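Local coordinates for succinylglutamate desuccinylase (Chromobacterium violaceum, PDB 1YW4), which probably hydrolyses N-succinyl-L-glutamate to succinate and L-glutamate, the last step of arginine degradation by the AST pathway, using one zinc ion per subunit, at residues Asn81-Ala93 and Glu121-Phe135. Sequence-based numbering, arbitrary orientation.
Sequences NCRLLVMFANLDA and ESVRAAELETLAAEF
Phe135 O takes two bonds from the end of the Arg83 guanidinium. Arg83 NH2 reaches Phe135 O at 2.9 Å, fairly straight, and Arg83 NH1 at 3.3 Å, more bent. The guanidinium also stacks on the Phe135 ring, planes 23° apart, as an off-centre cation-pi contact. Leu85 CB covers the opposite face, 3.7 Å from the Phe135 ring centroid, so the ring is held between two side chains of one strand. Further along, selenomethionine Met87 puts CE 3.5 Å from Leu128 CD2 and also against Leu131 CB. Just past the strand Arg124 NE donates to Ala89 O (2.8 Å), within the carbonyl plane. The Arg124 chain bends at chi2 (62°), and Leu128 CD2 lies over one face of its guanidinium, while Arg124 NH1 forms a salt bridge with Glu127 OE1. Asn90 ND2 meets Glu121 OE1 at 2.9 Å, almost straight. Asn90 OD1 caps the next helix through Ala93 N, and Glu121 also accepts from the backbone N of Gly101, Asn102 and Tyr103. Asn90 lies about 6 Å from zinc ligand His56, side chain to side chain. Residues 121-135, part of helix 120-137, run antiparallel to strand 83-88 (174°) in the catalytic domain, packed also against strands 36-39 and 48-53 and helix 198-205.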
loop_
_atom_site.group_PDB
_atom_site.type_symbol
_atom_site.label_atom_id
_atom_site.label_comp_id
_atom_site.label_asym_id
_atom_site.label_seq_id
_atom_site.Cartn_x
_atom_site.Cartn_y
_atom_site.Cartn_z
ATOM N N ASN A 81 -10.247 25.787 27.882
ATOM C CA ASN A 81 -11.507 25.073 28.032
ATOM C C ASN A 81 -11.369 23.575 27.828
ATOM O O ASN A 81 -12.312 22.904 27.419
ATOM C CB ASN A 81 -12.546 25.643 27.068
ATOM C CG ASN A 81 -12.955 27.046 27.436
ATOM O OD1 ASN A 81 -13.617 27.264 28.451
ATOM N ND2 ASN A 81 -12.545 28.014 26.626
ATOM N N CYS A 82 -10.185 23.050 28.118
ATOM C CA CYS A 82 -9.938 21.621 27.995
ATOM C C CYS A 82 -9.139 21.162 29.203
ATOM O O CYS A 82 -8.563 21.975 29.925
ATOM C CB CYS A 82 -9.092 21.294 26.760
ATOM S SG CYS A 82 -9.579 22.002 25.191
ATOM N N ARG A 83 -9.116 19.854 29.423
ATOM C CA ARG A 83 -8.309 19.290 30.494
ATOM C C ARG A 83 -6.940 19.235 29.824
ATOM O O ARG A 83 -6.772 18.536 28.831
ATOM C CB ARG A 83 -8.760 17.876 30.836
ATOM C CG ARG A 83 -10.112 17.794 31.520
ATOM C CD ARG A 83 -10.444 16.360 31.874
ATOM N NE ARG A 83 -9.615 15.833 32.960
ATOM C CZ ARG A 83 -8.880 14.727 32.869
ATOM N NH1 ARG A 83 -8.179 14.315 33.906
ATOM N NH2 ARG A 83 -8.834 14.040 31.736
ATOM N N LEU A 84 -5.974 19.968 30.366
ATOM C CA LEU A 84 -4.639 20.023 29.790
ATOM C C LEU A 84 -3.523 19.514 30.695
ATOM O O LEU A 84 -3.384 19.946 31.839
ATOM C CB LEU A 84 -4.323 21.468 29.385
ATOM C CG LEU A 84 -2.890 21.836 28.977
ATOM C CD1 LEU A 84 -2.510 21.056 27.733
ATOM C CD2 LEU A 84 -2.766 23.334 28.718
ATOM N N LEU A 85 -2.722 18.599 30.171
ATOM C CA LEU A 85 -1.570 18.101 30.908
ATOM C C LEU A 85 -0.327 18.400 30.065
ATOM O O LEU A 85 -0.218 17.941 28.936
ATOM C CB LEU A 85 -1.676 16.600 31.140
ATOM C CG LEU A 85 -0.451 15.948 31.799
ATOM C CD1 LEU A 85 -0.090 16.650 33.108
ATOM C CD2 LEU A 85 -0.762 14.480 32.062
ATOM N N VAL A 86 0.590 19.193 30.611
ATOM C CA VAL A 86 1.829 19.521 29.920
ATOM C C VAL A 86 2.972 18.750 30.572
ATOM O O VAL A 86 3.090 18.710 31.804
ATOM C CB VAL A 86 2.164 21.027 29.998
ATOM C CG1 VAL A 86 3.535 21.285 29.387
ATOM C CG2 VAL A 86 1.106 21.843 29.245
HETATM N N MSE A 87 3.795 18.133 29.733
HETATM C CA MSE A 87 4.941 17.382 30.209
HETATM C C MSE A 87 6.255 17.820 29.576
HETATM O O MSE A 87 6.417 17.758 28.360
HETATM C CB MSE A 87 4.775 15.897 29.917
HETATM C CG MSE A 87 3.694 15.201 30.675
HETATM SE SE MSE A 87 3.660 13.340 30.213
HETATM C CE MSE A 87 3.134 12.567 31.869
ATOM N N PHE A 88 7.174 18.305 30.403
ATOM C CA PHE A 88 8.513 18.658 29.946
ATOM C C PHE A 88 9.152 17.306 30.284
ATOM O O PHE A 88 9.573 17.066 31.414
ATOM C CB PHE A 88 9.087 19.794 30.797
ATOM C CG PHE A 88 8.369 21.108 30.611
ATOM C CD1 PHE A 88 7.665 21.687 31.660
ATOM C CD2 PHE A 88 8.348 21.729 29.364
ATOM C CE1 PHE A 88 6.943 22.866 31.466
ATOM C CE2 PHE A 88 7.626 22.912 29.156
ATOM C CZ PHE A 88 6.925 23.479 30.206
ATOM N N ALA A 89 9.182 16.431 29.285
ATOM C CA ALA A 89 9.620 15.045 29.431
ATOM C C ALA A 89 10.969 14.675 30.007
ATOM O O ALA A 89 11.037 14.076 31.086
ATOM C CB ALA A 89 9.407 14.313 28.116
ATOM N N ASN A 90 12.038 14.990 29.297
ATOM C CA ASN A 90 13.357 14.641 29.785
ATOM C C ASN A 90 13.998 15.882 30.386
ATOM O O ASN A 90 14.769 16.567 29.723
ATOM C CB ASN A 90 14.210 14.099 28.634
ATOM C CG ASN A 90 15.390 13.298 29.123
ATOM O OD1 ASN A 90 15.895 13.536 30.218
ATOM N ND2 ASN A 90 15.843 12.346 28.314
ATOM N N LEU A 91 13.689 16.163 31.650
ATOM C CA LEU A 91 14.217 17.354 32.320
ATOM C C LEU A 91 15.731 17.486 32.339
ATOM O O LEU A 91 16.270 18.553 32.027
ATOM C CB LEU A 91 13.696 17.433 33.755
ATOM C CG LEU A 91 12.234 17.852 33.935
ATOM C CD1 LEU A 91 11.835 17.638 35.398
ATOM C CD2 LEU A 91 12.049 19.312 33.530
ATOM N N ASP A 92 16.415 16.415 32.722
ATOM C CA ASP A 92 17.872 16.425 32.775
ATOM C C ASP A 92 18.465 16.739 31.411
ATOM O O ASP A 92 19.388 17.553 31.297
ATOM C CB ASP A 92 18.381 15.074 33.277
ATOM C CG ASP A 92 18.134 14.880 34.760
ATOM O OD1 ASP A 92 18.977 15.340 35.563
ATOM O OD2 ASP A 92 17.092 14.286 35.125
ATOM N N ALA A 93 17.922 16.105 30.374
ATOM C CA ALA A 93 18.405 16.334 29.018
ATOM C C ALA A 93 18.128 17.774 28.593
ATOM O O ALA A 93 18.946 18.403 27.919
ATOM C CB ALA A 93 17.741 15.354 28.038
ATOM N N GLU A 121 16.382 7.654 33.137
ATOM C CA GLU A 121 15.459 7.945 32.038
ATOM C C GLU A 121 14.372 6.876 31.916
ATOM O O GLU A 121 13.284 7.134 31.376
ATOM C CB GLU A 121 16.233 8.121 30.723
ATOM C CG GLU A 121 16.725 9.558 30.541
ATOM C CD GLU A 121 17.999 9.682 29.705
ATOM O OE1 GLU A 121 18.178 10.732 29.050
ATOM O OE2 GLU A 121 18.830 8.746 29.713
ATOM N N SER A 122 14.652 5.686 32.446
ATOM C CA SER A 122 13.682 4.595 32.430
ATOM C C SER A 122 12.666 4.826 33.545
ATOM O O SER A 122 11.475 4.593 33.372
ATOM C CB SER A 122 14.372 3.238 32.643
ATOM O OG SER A 122 15.327 2.989 31.629
ATOM N N VAL A 123 13.149 5.273 34.699
ATOM C CA VAL A 123 12.257 5.554 35.814
ATOM C C VAL A 123 11.325 6.704 35.404
ATOM O O VAL A 123 10.126 6.682 35.678
ATOM C CB VAL A 123 13.053 5.956 37.077
ATOM C CG1 VAL A 123 12.099 6.318 38.220
ATOM C CG2 VAL A 123 13.959 4.790 37.505
ATOM N N ARG A 124 11.892 7.706 34.740
ATOM C CA ARG A 124 11.121 8.854 34.298
ATOM C C ARG A 124 10.081 8.451 33.248
ATOM O O ARG A 124 8.929 8.883 33.298
ATOM C CB ARG A 124 12.068 9.913 33.741
ATOM C CG ARG A 124 11.368 11.104 33.120
ATOM C CD ARG A 124 10.525 11.872 34.125
ATOM N NE ARG A 124 10.165 13.165 33.542
ATOM C CZ ARG A 124 9.529 14.139 34.177
ATOM N NH1 ARG A 124 9.154 13.988 35.441
ATOM N NH2 ARG A 124 9.288 15.277 33.546
ATOM N N ALA A 125 10.482 7.617 32.296
ATOM C CA ALA A 125 9.561 7.158 31.273
ATOM C C ALA A 125 8.357 6.448 31.915
ATOM O O ALA A 125 7.209 6.680 31.519
ATOM C CB ALA A 125 10.284 6.202 30.303
ATOM N N ALA A 126 8.616 5.577 32.895
ATOM C CA ALA A 126 7.538 4.846 33.570
ATOM C C ALA A 126 6.605 5.795 34.320
ATOM O O ALA A 126 5.389 5.603 34.347
ATOM C CB ALA A 126 8.123 3.804 34.544
ATOM N N GLU A 127 7.186 6.831 34.914
ATOM C CA GLU A 127 6.398 7.820 35.639
ATOM C C GLU A 127 5.479 8.567 34.666
ATOM O O GLU A 127 4.303 8.801 34.959
ATOM C CB GLU A 127 7.334 8.798 36.352
ATOM C CG GLU A 127 6.629 9.962 37.032
ATOM C CD GLU A 127 7.594 10.866 37.761
ATOM O OE1 GLU A 127 8.414 11.536 37.104
ATOM O OE2 GLU A 127 7.538 10.910 38.999
ATOM N N LEU A 128 6.017 8.931 33.506
ATOM C CA LEU A 128 5.245 9.655 32.499
ATOM C C LEU A 128 4.111 8.796 31.933
ATOM O O LEU A 128 3.027 9.312 31.625
ATOM C CB LEU A 128 6.171 10.135 31.373
ATOM C CG LEU A 128 7.263 11.151 31.764
ATOM C CD1 LEU A 128 8.106 11.461 30.532
ATOM C CD2 LEU A 128 6.648 12.439 32.330
ATOM N N GLU A 129 4.366 7.498 31.772
ATOM C CA GLU A 129 3.346 6.571 31.273
ATOM C C GLU A 129 2.194 6.543 32.271
ATOM O O GLU A 129 1.028 6.711 31.920
ATOM C CB GLU A 129 3.905 5.138 31.146
ATOM C CG GLU A 129 5.008 4.945 30.109
ATOM C CD GLU A 129 5.286 3.477 29.810
ATOM O OE1 GLU A 129 4.990 2.626 30.675
ATOM O OE2 GLU A 129 5.805 3.170 28.716
ATOM N N THR A 130 2.537 6.340 33.534
ATOM C CA THR A 130 1.533 6.275 34.591
ATOM C C THR A 130 0.699 7.557 34.671
ATOM O O THR A 130 -0.526 7.498 34.708
ATOM C CB THR A 130 2.211 6.001 35.942
ATOM O OG1 THR A 130 2.931 4.763 35.861
ATOM C CG2 THR A 130 1.185 5.918 37.056
ATOM N N LEU A 131 1.367 8.710 34.705
ATOM C CA LEU A 131 0.671 9.989 34.758
ATOM C C LEU A 131 -0.276 10.150 33.567
ATOM O O LEU A 131 -1.419 10.554 33.736
ATOM C CB LEU A 131 1.680 11.140 34.793
ATOM C CG LEU A 131 2.255 11.525 36.167
ATOM C CD1 LEU A 131 2.749 10.291 36.894
ATOM C CD2 LEU A 131 3.404 12.535 35.994
ATOM N N ALA A 132 0.199 9.830 32.367
ATOM C CA ALA A 132 -0.624 9.931 31.172
ATOM C C ALA A 132 -1.803 8.983 31.285
ATOM O O ALA A 132 -2.927 9.355 30.962
ATOM C CB ALA A 132 0.196 9.599 29.920
ATOM N N ALA A 133 -1.557 7.758 31.750
ATOM C CA ALA A 133 -2.641 6.791 31.892
ATOM C C ALA A 133 -3.719 7.302 32.851
ATOM O O ALA A 133 -4.907 7.219 32.549
ATOM C CB ALA A 133 -2.101 5.449 32.382
ATOM N N GLU A 134 -3.307 7.832 33.999
ATOM C CA GLU A 134 -4.267 8.332 34.980
ATOM C C GLU A 134 -4.997 9.561 34.448
ATOM O O GLU A 134 -6.179 9.762 34.719
ATOM C CB GLU A 134 -3.563 8.660 36.300
ATOM C CG GLU A 134 -2.819 7.473 36.897
ATOM C CD GLU A 134 -2.116 7.813 38.209
ATOM O OE1 GLU A 134 -1.733 8.989 38.402
ATOM O OE2 GLU A 134 -1.936 6.899 39.045
ATOM N N PHE A 135 -4.288 10.379 33.679
ATOM C CA PHE A 135 -4.883 11.571 33.099
ATOM C C PHE A 135 -5.989 11.218 32.115
ATOM O O PHE A 135 -7.087 11.775 32.167
ATOM C CB PHE A 135 -3.825 12.387 32.355
ATOM C CG PHE A 135 -4.374 13.600 31.660
ATOM C CD1 PHE A 135 -4.837 14.683 32.396
ATOM C CD2 PHE A 135 -4.378 13.681 30.269
ATOM C CE1 PHE A 135 -5.291 15.836 31.761
ATOM C CE2 PHE A 135 -4.829 14.827 29.620
ATOM C CZ PHE A 135 -5.286 15.910 30.372
HETATM O O HOH W 1 -7.703 11.738 35.682
HETATM O O HOH W 2 18.688 12.961 30.943
#